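Local structure of putative hydrolase (Campylobacter jejuni, 3D6L) at residues R48-S53 / T111-T116; L9-M14 / D67-Y72; V87-Q92 / N104-L109; I39-L44 / T81-E86; P62-D67 / A91-S96. The protein is a hexameric hot dog fold thioesterase that probably hydrolyses long-chain fatty acyl-CoA thioesters. One frame throughout, in Å; residues are numbered along the deposited sequence.

Interaction 1 (R48-S53 / T111-T116)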
# COMPACT_ATOMS: atom_id res chain seq x y z
N ARG A 48 -19.73 16.47 4.38
CA ARG A 48 -18.39 16.56 3.80
C ARG A 48 -17.65 17.81 4.27
O ARG A 48 -18.24 18.87 4.46
CB ARG A 48 -18.48 16.56 2.26
CG ARG A 48 -17.17 16.30 1.53
CD ARG A 48 -17.28 16.59 0.05
NE ARG A 48 -15.96 16.75 -0.54
CZ ARG A 48 -15.71 16.90 -1.84
NH1 ARG A 48 -16.70 16.90 -2.73
NH2 ARG A 48 -14.46 17.03 -2.26
N VAL A 49 -16.35 17.68 4.47
CA VAL A 49 -15.48 18.84 4.61
C VAL A 49 -14.30 18.69 3.65
O VAL A 49 -13.91 17.56 3.32
CB VAL A 49 -15.00 19.06 6.08
CG1 VAL A 49 -16.19 19.44 6.99
CG2 VAL A 49 -14.25 17.84 6.62
N VAL A 50 -13.76 19.81 3.17
CA VAL A 50 -12.50 19.72 2.44
C VAL A 50 -11.44 20.48 3.23
O VAL A 50 -11.72 21.53 3.80
CB VAL A 50 -12.58 20.11 0.91
CG1 VAL A 50 -13.97 19.85 0.34
CG2 VAL A 50 -12.14 21.53 0.64
N THR A 51 -10.23 19.91 3.28
CA THR A 51 -9.13 20.51 4.02
C THR A 51 -8.56 21.69 3.23
O THR A 51 -8.15 21.53 2.09
CB THR A 51 -8.02 19.47 4.28
OG1 THR A 51 -8.60 18.21 4.62
CG2 THR A 51 -7.12 19.93 5.42
N ILE A 52 -8.55 22.87 3.84
CA ILE A 52 -8.03 24.07 3.16
C ILE A 52 -6.65 24.53 3.64
O ILE A 52 -5.90 25.11 2.86
CB ILE A 52 -9.03 25.26 3.17
CG1 ILE A 52 -9.49 25.60 4.59
CG2 ILE A 52 -10.22 24.97 2.26
CD1 ILE A 52 -9.80 27.09 4.79
N SER A 53 -6.32 24.28 4.90
CA SER A 53 -5.00 24.66 5.41
C SER A 53 -4.53 23.91 6.66
O SER A 53 -5.32 23.24 7.34
CB SER A 53 -4.91 26.18 5.62
OG SER A 53 -5.77 26.61 6.66
N THR A 111 -7.47 23.48 9.14
CA THR A 111 -8.71 24.18 8.80
C THR A 111 -9.45 23.51 7.64
O THR A 111 -8.84 23.12 6.64
CB THR A 111 -8.48 25.70 8.52
OG1 THR A 111 -7.67 26.26 9.57
CG2 THR A 111 -9.81 26.46 8.47
N TYR A 112 -10.76 23.39 7.81
CA TYR A 112 -11.63 22.73 6.85
C TYR A 112 -12.71 23.70 6.42
O TYR A 112 -13.04 24.64 7.14
CB TYR A 112 -12.27 21.47 7.48
CG TYR A 112 -11.25 20.49 8.01
CD1 TYR A 112 -10.76 20.59 9.32
CD2 TYR A 112 -10.75 19.48 7.20
CE1 TYR A 112 -9.80 19.69 9.80
CE2 TYR A 112 -9.79 18.58 7.66
CZ TYR A 112 -9.32 18.69 8.96
OH TYR A 112 -8.37 17.79 9.40
N VAL A 113 -13.26 23.48 5.23
CA VAL A 113 -14.44 24.22 4.80
C VAL A 113 -15.61 23.24 4.77
O VAL A 113 -15.46 22.10 4.34
CB VAL A 113 -14.22 24.94 3.44
CG1 VAL A 113 -14.00 23.93 2.31
CG2 VAL A 113 -15.40 25.84 3.10
N SER A 114 -16.77 23.68 5.25
CA SER A 114 -17.96 22.85 5.22
C SER A 114 -18.59 22.95 3.83
O SER A 114 -18.89 24.04 3.36
CB SER A 114 -18.92 23.28 6.32
OG SER A 114 -20.14 23.75 5.79
N VAL A 115 -18.76 21.81 3.18
CA VAL A 115 -19.25 21.79 1.80
C VAL A 115 -20.36 20.77 1.60
O VAL A 115 -20.51 19.83 2.39
CB VAL A 115 -18.12 21.49 0.76
CG1 VAL A 115 -17.16 22.66 0.66
CG2 VAL A 115 -17.39 20.21 1.09
N THR A 116 -21.12 20.95 0.52
CA THR A 116 -22.06 19.96 0.04
C THR A 116 -21.29 18.75 -0.49
O THR A 116 -20.14 18.87 -0.90
CB THR A 116 -22.95 20.52 -1.09
OG1 THR A 116 -22.13 21.11 -2.11
CG2 THR A 116 -23.93 21.58 -0.55

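Interaction 2 (L9-M14 / D67-Y72)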
# COMPACT_ATOMS: atom_id res chain seq x y z
N LEU A 9 -9.20 9.19 16.01
CA LEU A 9 -8.54 8.08 15.34
C LEU A 9 -7.62 7.36 16.31
O LEU A 9 -7.06 7.98 17.21
CB LEU A 9 -7.72 8.56 14.14
CG LEU A 9 -8.18 8.22 12.72
CD1 LEU A 9 -9.64 8.56 12.47
CD2 LEU A 9 -7.30 8.94 11.70
N LYS A 10 -7.49 6.06 16.11
CA LYS A 10 -6.59 5.21 16.88
C LYS A 10 -6.09 4.08 15.95
O LYS A 10 -6.87 3.22 15.50
CB LYS A 10 -7.33 4.67 18.11
CG LYS A 10 -6.45 4.15 19.23
CD LYS A 10 -7.16 4.33 20.58
CE LYS A 10 -6.92 3.16 21.56
NZ LYS A 10 -5.59 3.16 22.23
N ILE A 11 -4.80 4.10 15.64
CA ILE A 11 -4.20 3.20 14.66
C ILE A 11 -2.93 2.66 15.24
O ILE A 11 -2.32 3.30 16.10
CB ILE A 11 -3.73 3.94 13.37
CG1 ILE A 11 -4.18 5.40 13.34
CG2 ILE A 11 -4.15 3.21 12.12
CD1 ILE A 11 -3.16 6.33 13.93
N VAL A 12 -2.52 1.49 14.77
CA VAL A 12 -1.17 0.97 15.07
C VAL A 12 -0.21 1.44 13.97
O VAL A 12 -0.55 1.41 12.79
CB VAL A 12 -1.16 -0.56 15.14
CG1 VAL A 12 0.18 -1.05 15.65
CG2 VAL A 12 -2.29 -1.07 16.03
N ALA A 13 0.98 1.89 14.35
CA ALA A 13 2.01 2.22 13.37
C ALA A 13 2.70 0.94 12.90
O ALA A 13 3.32 0.24 13.69
CB ALA A 13 3.02 3.20 13.95
N MET A 14 2.56 0.63 11.62
CA MET A 14 3.07 -0.62 11.06
C MET A 14 4.45 -0.45 10.40
O MET A 14 4.82 0.66 10.00
CB MET A 14 2.05 -1.20 10.08
CG MET A 14 0.72 -1.58 10.74
SD MET A 14 0.82 -2.95 11.93
CE MET A 14 0.93 -4.37 10.83
N ASP A 67 3.94 1.52 17.92
CA ASP A 67 3.17 2.55 18.64
C ASP A 67 1.70 2.49 18.28
O ASP A 67 1.34 2.30 17.12
CB ASP A 67 3.65 3.97 18.30
CG ASP A 67 5.03 4.28 18.84
OD1 ASP A 67 5.59 5.31 18.41
OD2 ASP A 67 5.56 3.52 19.69
N ILE A 68 0.86 2.64 19.30
CA ILE A 68 -0.57 2.86 19.10
C ILE A 68 -0.72 4.37 19.07
O ILE A 68 -0.46 5.05 20.06
CB ILE A 68 -1.42 2.25 20.25
CG1 ILE A 68 -0.89 0.86 20.70
CG2 ILE A 68 -2.91 2.20 19.87
CD1 ILE A 68 -0.84 -0.21 19.61
N ILE A 69 -1.10 4.90 17.91
CA ILE A 69 -1.25 6.34 17.75
C ILE A 69 -2.70 6.74 17.93
O ILE A 69 -3.59 6.21 17.29
CB ILE A 69 -0.67 6.85 16.39
CG1 ILE A 69 0.84 7.01 16.49
CG2 ILE A 69 -1.25 8.20 16.01
CD1 ILE A 69 1.58 5.73 16.30
N SER A 70 -2.91 7.68 18.85
CA SER A 70 -4.23 8.23 19.11
C SER A 70 -4.22 9.69 18.69
O SER A 70 -3.31 10.44 19.04
CB SER A 70 -4.57 8.10 20.59
OG SER A 70 -4.75 6.73 20.94
N CYS A 71 -5.24 10.08 17.93
CA CYS A 71 -5.39 11.44 17.47
C CYS A 71 -6.60 12.06 18.12
O CYS A 71 -7.74 11.63 17.89
CB CYS A 71 -5.57 11.49 15.95
SG CYS A 71 -4.25 10.74 15.00
N TYR A 72 -6.34 13.08 18.93
CA TYR A 72 -7.36 13.83 19.62
C TYR A 72 -7.60 15.14 18.89
O TYR A 72 -6.69 15.69 18.28
CB TYR A 72 -6.91 14.12 21.04
CG TYR A 72 -6.66 12.89 21.87
CD1 TYR A 72 -5.42 12.24 21.84
CD2 TYR A 72 -7.67 12.35 22.68
CE1 TYR A 72 -5.19 11.09 22.61
CE2 TYR A 72 -7.45 11.21 23.46
CZ TYR A 72 -6.21 10.59 23.41
OH TYR A 72 -5.99 9.47 24.17

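Interaction 3 (V87-Q92 / N104-L109)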
# COMPACT_ATOMS: atom_id res chain seq x y z
N VAL A 87 -5.27 19.32 16.54
CA VAL A 87 -5.09 17.88 16.60
C VAL A 87 -3.84 17.56 17.39
O VAL A 87 -2.78 18.11 17.13
CB VAL A 87 -5.01 17.24 15.19
CG1 VAL A 87 -4.81 15.73 15.28
CG2 VAL A 87 -6.28 17.57 14.37
N GLU A 88 -3.99 16.69 18.38
CA GLU A 88 -2.88 16.25 19.20
C GLU A 88 -2.72 14.76 19.03
O GLU A 88 -3.69 14.00 19.15
CB GLU A 88 -3.13 16.57 20.67
CG GLU A 88 -3.17 18.06 20.98
CD GLU A 88 -1.81 18.73 20.93
OE1 GLU A 88 -0.78 18.01 21.03
OE2 GLU A 88 -1.76 19.97 20.78
N VAL A 89 -1.50 14.34 18.75
CA VAL A 89 -1.22 12.93 18.56
C VAL A 89 -0.39 12.40 19.73
O VAL A 89 0.61 13.02 20.12
CB VAL A 89 -0.50 12.68 17.21
CG1 VAL A 89 -0.43 11.20 16.90
CG2 VAL A 89 -1.21 13.41 16.08
N THR A 90 -0.81 11.27 20.30
CA THR A 90 -0.08 10.58 21.36
C THR A 90 0.35 9.18 20.89
O THR A 90 -0.42 8.49 20.22
CB THR A 90 -0.92 10.45 22.65
OG1 THR A 90 -1.97 9.50 22.45
CG2 THR A 90 -1.53 11.79 23.06
N ALA A 91 1.56 8.77 21.25
CA ALA A 91 2.01 7.40 20.98
C ALA A 91 2.04 6.59 22.27
O ALA A 91 2.61 7.02 23.28
CB ALA A 91 3.36 7.39 20.31
N GLN A 92 1.40 5.43 22.25
CA GLN A 92 1.43 4.50 23.37
C GLN A 92 2.43 3.39 23.06
O GLN A 92 2.36 2.75 22.01
CB GLN A 92 0.03 3.93 23.61
CG GLN A 92 -0.17 3.35 24.98
CD GLN A 92 -1.55 2.74 25.12
OE1 GLN A 92 -2.57 3.40 24.88
NE2 GLN A 92 -1.59 1.46 25.51
N ASN A 104 3.20 12.50 24.00
CA ASN A 104 2.65 13.49 23.09
C ASN A 104 3.66 13.70 21.97
O ASN A 104 4.77 14.20 22.19
CB ASN A 104 2.32 14.80 23.80
CG ASN A 104 1.61 15.82 22.89
OD1 ASN A 104 0.98 15.47 21.89
ND2 ASN A 104 1.71 17.09 23.26
N VAL A 105 3.27 13.30 20.78
CA VAL A 105 4.23 13.00 19.74
C VAL A 105 4.20 14.00 18.59
O VAL A 105 5.24 14.31 18.01
CB VAL A 105 4.07 11.51 19.32
CG1 VAL A 105 3.10 11.35 18.16
CG2 VAL A 105 5.42 10.90 19.03
N THR A 106 3.01 14.51 18.26
CA THR A 106 2.86 15.56 17.25
C THR A 106 1.60 16.42 17.46
O THR A 106 0.68 16.03 18.17
CB THR A 106 3.08 15.06 15.75
OG1 THR A 106 2.08 15.61 14.87
CG2 THR A 106 3.06 13.57 15.63
N SER A 107 1.58 17.58 16.82
CA SER A 107 0.58 18.60 17.05
C SER A 107 0.27 19.34 15.75
O SER A 107 1.15 19.53 14.92
CB SER A 107 1.15 19.59 18.05
OG SER A 107 0.20 20.56 18.40
N ALA A 108 -0.98 19.77 15.56
CA ALA A 108 -1.33 20.52 14.36
C ALA A 108 -2.62 21.31 14.49
O ALA A 108 -3.51 20.95 15.25
CB ALA A 108 -1.39 19.60 13.13
N LEU A 109 -2.70 22.39 13.72
CA LEU A 109 -3.90 23.21 13.60
C LEU A 109 -4.38 23.11 12.15
O LEU A 109 -3.74 23.65 11.25
CB LEU A 109 -3.59 24.67 13.92
CG LEU A 109 -4.54 25.55 14.74
CD1 LEU A 109 -4.20 27.02 14.47
CD2 LEU A 109 -6.02 25.26 14.48

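Interaction 4 (I39-L44 / T81-E86)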
# COMPACT_ATOMS: atom_id res chain seq x y z
N ILE A 39 -12.98 14.31 10.95
CA ILE A 39 -14.04 13.71 11.77
C ILE A 39 -14.59 14.72 12.77
O ILE A 39 -15.80 14.77 13.01
CB ILE A 39 -13.53 12.45 12.53
CG1 ILE A 39 -13.29 11.30 11.55
CG2 ILE A 39 -14.54 12.01 13.62
CD1 ILE A 39 -12.43 10.21 12.12
N ALA A 40 -13.69 15.51 13.36
CA ALA A 40 -14.08 16.53 14.33
C ALA A 40 -14.83 17.67 13.67
O ALA A 40 -15.84 18.13 14.19
CB ALA A 40 -12.86 17.06 15.07
N ALA A 41 -14.34 18.11 12.51
CA ALA A 41 -14.96 19.19 11.74
C ALA A 41 -16.35 18.81 11.20
O ALA A 41 -17.24 19.65 11.15
CB ALA A 41 -14.05 19.64 10.61
N ARG A 42 -16.52 17.55 10.81
CA ARG A 42 -17.81 17.06 10.32
C ARG A 42 -18.93 17.04 11.38
O ARG A 42 -20.10 17.01 11.03
CB ARG A 42 -17.68 15.70 9.64
CG ARG A 42 -17.30 15.78 8.17
CD ARG A 42 -17.51 14.44 7.44
NE ARG A 42 -16.79 13.35 8.10
CZ ARG A 42 -15.51 13.03 7.87
NH1 ARG A 42 -14.78 13.70 6.98
NH2 ARG A 42 -14.96 12.02 8.53
N GLU A 43 -18.57 17.07 12.66
CA GLU A 43 -19.55 17.32 13.72
C GLU A 43 -20.31 18.64 13.52
O GLU A 43 -21.43 18.82 14.02
CB GLU A 43 -18.89 17.33 15.10
CG GLU A 43 -18.60 15.95 15.66
CD GLU A 43 -17.67 16.00 16.87
OE1 GLU A 43 -17.27 14.91 17.36
OE2 GLU A 43 -17.32 17.13 17.32
N LEU A 44 -19.68 19.56 12.79
CA LEU A 44 -20.31 20.83 12.43
C LEU A 44 -20.78 20.85 10.99
O LEU A 44 -21.44 21.79 10.56
CB LEU A 44 -19.35 21.99 12.71
CG LEU A 44 -19.34 22.39 14.18
CD1 LEU A 44 -17.95 22.80 14.61
CD2 LEU A 44 -20.34 23.49 14.43
N THR A 81 -18.26 29.33 7.01
CA THR A 81 -18.07 28.02 6.37
C THR A 81 -16.82 27.25 6.85
O THR A 81 -16.69 26.05 6.58
CB THR A 81 -17.99 28.12 4.82
OG1 THR A 81 -16.95 29.03 4.46
CG2 THR A 81 -19.31 28.60 4.23
N SER A 82 -15.91 27.93 7.54
CA SER A 82 -14.62 27.33 7.89
C SER A 82 -14.62 26.75 9.30
O SER A 82 -15.36 27.22 10.16
CB SER A 82 -13.48 28.33 7.72
OG SER A 82 -13.48 29.28 8.78
N ILE A 83 -13.78 25.73 9.53
CA ILE A 83 -13.68 25.05 10.82
C ILE A 83 -12.22 24.75 11.20
O ILE A 83 -11.53 23.99 10.50
CB ILE A 83 -14.48 23.71 10.83
CG1 ILE A 83 -15.90 23.90 10.28
CG2 ILE A 83 -14.50 23.10 12.23
CD1 ILE A 83 -16.57 22.62 9.80
N SER A 84 -11.76 25.32 12.32
CA SER A 84 -10.40 25.09 12.80
C SER A 84 -10.33 24.03 13.88
O SER A 84 -11.15 24.01 14.81
CB SER A 84 -9.78 26.38 13.30
OG SER A 84 -9.76 27.33 12.26
N VAL A 85 -9.34 23.15 13.76
CA VAL A 85 -9.24 22.01 14.65
C VAL A 85 -7.81 21.87 15.13
O VAL A 85 -6.88 21.83 14.33
CB VAL A 85 -9.69 20.70 13.95
CG1 VAL A 85 -9.59 19.51 14.90
CG2 VAL A 85 -11.13 20.83 13.43
N GLU A 86 -7.63 21.82 16.45
CA GLU A 86 -6.35 21.44 17.01
C GLU A 86 -6.31 19.92 17.11
O GLU A 86 -7.21 19.30 17.70
CB GLU A 86 -6.11 22.09 18.37
CG GLU A 86 -4.71 21.80 18.97
CD GLU A 86 -3.57 22.51 18.24
OE1 GLU A 86 -3.71 23.71 17.91
OE2 GLU A 86 -2.52 21.87 18.00

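Interaction 5 (P62-D67 / A91-S96)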
# COMPACT_ATOMS: atom_id res chain seq x y z
N PRO A 62 9.80 11.52 17.88
CA PRO A 62 9.74 10.42 16.90
C PRO A 62 8.63 9.42 17.21
O PRO A 62 8.28 9.20 18.38
CB PRO A 62 11.09 9.72 17.06
CG PRO A 62 11.97 10.67 17.80
CD PRO A 62 11.08 11.53 18.62
N VAL A 63 8.08 8.83 16.15
CA VAL A 63 7.11 7.75 16.29
C VAL A 63 7.80 6.46 15.82
O VAL A 63 8.54 6.47 14.83
CB VAL A 63 5.82 8.04 15.47
CG1 VAL A 63 4.80 6.92 15.62
CG2 VAL A 63 5.21 9.35 15.90
N PHE A 64 7.59 5.37 16.56
CA PHE A 64 8.21 4.08 16.24
C PHE A 64 7.21 3.03 15.77
O PHE A 64 6.00 3.13 16.04
CB PHE A 64 8.99 3.52 17.44
CG PHE A 64 10.02 4.46 18.00
CD1 PHE A 64 10.21 4.57 19.37
CD2 PHE A 64 10.82 5.24 17.15
CE1 PHE A 64 11.15 5.44 19.90
CE2 PHE A 64 11.77 6.11 17.66
CZ PHE A 64 11.94 6.22 19.03
N ILE A 65 7.74 2.02 15.07
CA ILE A 65 6.98 0.81 14.74
C ILE A 65 6.37 0.25 16.02
O ILE A 65 7.03 0.14 17.06
CB ILE A 65 7.90 -0.25 14.08
CG1 ILE A 65 8.36 0.23 12.69
CG2 ILE A 65 7.19 -1.60 13.99
CD1 ILE A 65 9.52 -0.56 12.09
N GLY A 66 5.09 -0.09 15.94
CA GLY A 66 4.41 -0.72 17.07
C GLY A 66 3.60 0.22 17.94
O GLY A 66 2.67 -0.23 18.62
N ASP A 67 3.94 1.52 17.92
CA ASP A 67 3.17 2.55 18.64
C ASP A 67 1.70 2.49 18.28
O ASP A 67 1.34 2.30 17.12
CB ASP A 67 3.65 3.97 18.30
CG ASP A 67 5.03 4.28 18.84
OD1 ASP A 67 5.59 5.31 18.41
OD2 ASP A 67 5.56 3.52 19.69
N ALA A 91 1.56 8.77 21.25
CA ALA A 91 2.01 7.40 20.98
C ALA A 91 2.04 6.59 22.27
O ALA A 91 2.61 7.02 23.28
CB ALA A 91 3.36 7.39 20.31
N GLN A 92 1.40 5.43 22.25
CA GLN A 92 1.43 4.50 23.37
C GLN A 92 2.43 3.39 23.06
O GLN A 92 2.36 2.75 22.01
CB GLN A 92 0.03 3.93 23.61
CG GLN A 92 -0.17 3.35 24.98
CD GLN A 92 -1.55 2.74 25.12
OE1 GLN A 92 -2.57 3.40 24.88
NE2 GLN A 92 -1.59 1.46 25.51
N ARG A 93 3.35 3.18 23.98
CA ARG A 93 4.61 2.51 23.70
C ARG A 93 5.00 1.65 24.90
O ARG A 93 4.76 2.05 26.04
CB ARG A 93 5.67 3.60 23.46
CG ARG A 93 7.03 3.12 22.98
CD ARG A 93 7.46 3.95 21.79
NE ARG A 93 8.04 5.24 22.14
CZ ARG A 93 8.03 6.32 21.36
NH1 ARG A 93 7.43 6.32 20.18
NH2 ARG A 93 8.62 7.44 21.78
N VAL A 94 5.58 0.49 24.65
CA VAL A 94 6.10 -0.34 25.74
C VAL A 94 7.62 -0.53 25.61
O VAL A 94 8.11 -0.94 24.56
CB VAL A 94 5.40 -1.73 25.84
CG1 VAL A 94 5.68 -2.37 27.18
CG2 VAL A 94 3.89 -1.60 25.64
N ASP A 95 8.35 -0.21 26.68
CA ASP A 95 9.81 -0.37 26.68
C ASP A 95 10.24 -1.82 26.98
O ASP A 95 9.39 -2.73 27.06
CB ASP A 95 10.48 0.63 27.64
CG ASP A 95 10.11 0.40 29.11
OD1 ASP A 95 10.25 1.36 29.90
OD2 ASP A 95 9.70 -0.72 29.49
N SER A 96 11.55 -2.01 27.15
CA SER A 96 12.14 -3.34 27.35
C SER A 96 11.66 -4.01 28.63
O SER A 96 11.25 -5.18 28.61
CB SER A 96 13.66 -3.25 27.36
OG SER A 96 14.08 -2.34 28.37

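Interaction 1 (R48-S53 / T111-T116)
The ring of Y112 is met obliquely by T51 and V49: T51 OG1, anti to the carbonyl carbon (chi1 -40°), lies 3.3 Å from Y112 CE2, and V49 CG2 comes within 3.9 Å of Y112 CD2. The other flat group, the guanidinium of R48, has V115 CG2 and the carbonyl oxygen of T116 beside it, also at a slant. These residues sit on strand 48-58, an outermost strand of the hot dog sheet, and on its antiparallel neighbour, strand 100-115. V49, T51, Y112 and S114 project from the face that holds helix 26-42, where T51 OG1 bonds to the carboxylate of D34 and Y112 OH to its carbonyl oxygen. On the other face V50 and V113 lie side by side, pointing the same way, with V50 CG2 3.5 Å from V113 CG1. V50 CG1 reaches V115 CG2 at a similar separation, the two side chains crossing at about a right angle. Beyond T51 the pairing slips by one residue in a classic beta bulge, I52 and S53 both facing T111. S53 also pairs with a strand of the second subunit, which carries the sheet across the interface. At the bulge T111 O accepts two backbone bonds, from I52 N at 2.8 Å and S53 N at 3.3 Å, while T111 N returns one to S53 O at 2.8 Å.

Interaction 2 (L9-M14 / D67-Y72)
I11 and I69 form the close-packed part of this antiparallel pairing, I11 CD1 lying 3.4 Å from I69 CG2. With a chi2 of 82°, I69 carries its CD1 to A13 CB, 3.7 Å away, and the isoleucine thus bridges I11 and A13. Further along the same face the backbone-proximal carbons of L9 and C71 meet less closely, CB to CB at 4.1 Å. The opposite face is looser. V12 and I68 run side by side there, pointing the same way, with V12 CG2 4.0 Å from I68 CD1. K10, which is partly exposed, sends its chain past S70 and bends at chi3 and chi4, leaving NZ 3.7 Å from the methyl I68 CG2. Backbone bonds join the alternate pairs: I11 and I69 exchange two, C71 N reaches L9 O, and A13 N bonds to D67 O at 2.8 Å. The bond from L9 N to C71 O is weak and long, at 3.4 Å. Strand 9-12 is one of the two outermost strands of the sheet within the chain, but K10 makes backbone bonds to the third subunit, whose V12 and L9 pack against L9 and V12 here. L9, I11 and C71 face helix 26-42, and strand 68-78 is bonded along its other edge to strand 82-94.

Interaction 3 (V87-Q92 / N104-L109)
V89 fits against T106 and V105, the two residues that face it across the strands. Its CB lies 3.7 Å from the carbonyl oxygen of T106 and 4.0 Å from T106 CG2; the V89 and T106 side chains stand next to each other and point the same way. From there the branches part. CG1, anti to the backbone N (chi1 -170°), goes to V105, meeting V105 CG1 at 3.8 Å, whereas CG2 stays by T106, 3.8 Å from its carbonyl oxygen and a little farther from its OG1. The double facing is that of a classic beta bulge in the hairpin of strands 82-94 and 100-115, which includes the middle strand of the hot dog sheet: V89 O takes a bond from V105 N at 2.8 Å and a weak one from T106 N at 3.4 Å. V89 N gives its hydrogen to T106 O, and at the next hydrogen-bonded pair V87 and A108 exchange two backbone bonds. V89 and T106 both rest against I33 of helix 26-42, as does A108. E88, T90, N104 and S107 project from the other face. The chi2 of E88 (-73°) turns CD toward S107, and OE2 lies 3.1 Å from S107 OG, which makes a weak bond to E86. K60 and R2 form long, weak ion pairs with E88 OE1. At the bulge end of the hairpin, A91 CB faces V105 CG2.

Interaction 4 (I39-L44 / T81-E86)
The helix-on-sheet core of the hot dog fold is built here by the C-terminal part of helix 26-42, which lays A40, A41 and the following L44 over I83 and V85 of strand 82-94. All five residues are buried, and the contact is made by apolar side chains. The alanines bring short side chains to the strand, and the branches of I83 and V85 reach up to them. I83 takes the larger share: with CG1 beside the backbone N (chi1 -48°), CG2 falls anti to it and touches A41 CB at 3.8 Å. V85 straddles the two alanines, CG1 lying 4.1 Å from A40 CB and CG2 4.2 Å from A41 CB. Neighbouring strands complete the packing: Y112 of strand 100-115 packs on A41, S73 of strand 68-78 on A40, and V75 and V78 of that strand on L44. L128 and K129 of helix 126-130 also touch L44. L44 N is bonded to A41 O at 2.9 Å. The same oxygen is approached by the delta carbon of I83, which a nearly extended chi2 (160°) carries there: I83 CD1 lies 3.3 Å from A41 O and 4.1 Å from L44 CB.

Interaction 5 (P62-D67 / A91-S96)
R93 and D67 bury the most surface in this contact, and F64 adds the aromatic side. The arginine chain bends at chi2 and chi3 and brings its head group back to the loop, where R93 NH1 forms a salt bridge with D67 OD1 at 2.7 Å. The bond is bent, with an N-H...O angle of 128°, and counts as weak. The carboxylate and guanidinium planes are turned 34° apart, although D67 OD1 itself lies at the guanidinium edge, in its plane. P62 O is at that edge too, 3.5 Å from R93 NH1. F64 covers one face: its CD1 stands 3.2 Å above the guanidinium plane, offset toward the rim, and the two planes are inclined by 36°. A91 CB sits 3.6 Å from D67 OD1. The same oxygen takes a second, straighter bond, from F64 N at 2.7 Å, which comes from above the carboxylate plane; one aspartate oxygen thus ties the arginine to the start of the loop's turn. D67 N is bonded back to F64 O, and G66 has a positive phi, the arrangement of a type II beta turn leading into strand 68-78.

How the interactions relate
Four of the five interactions are linked by strand 82-94 or its partner 100-115. Across the sheet the order is 9-12, 68-78, 82-94, 100-115, 48-58, so interactions 2, 3 and 1 take its first, third and last strand pairs. Interactions 1 and 4 lie at one end, centres 8 Å apart, joined by backbone bonds between 81-86 and 111-116; interactions 2 and 5 share D67 at the other end, their centres 10 Å apart. Interaction 5 is about 32 Å from interaction 1, centre to centre. Along the chain, interaction 2 closes before interaction 3 opens, while interactions 2 and 4 cross. The sheet packs one face against helix 26-42, and its outermost strands reach other subunits of the hexamer.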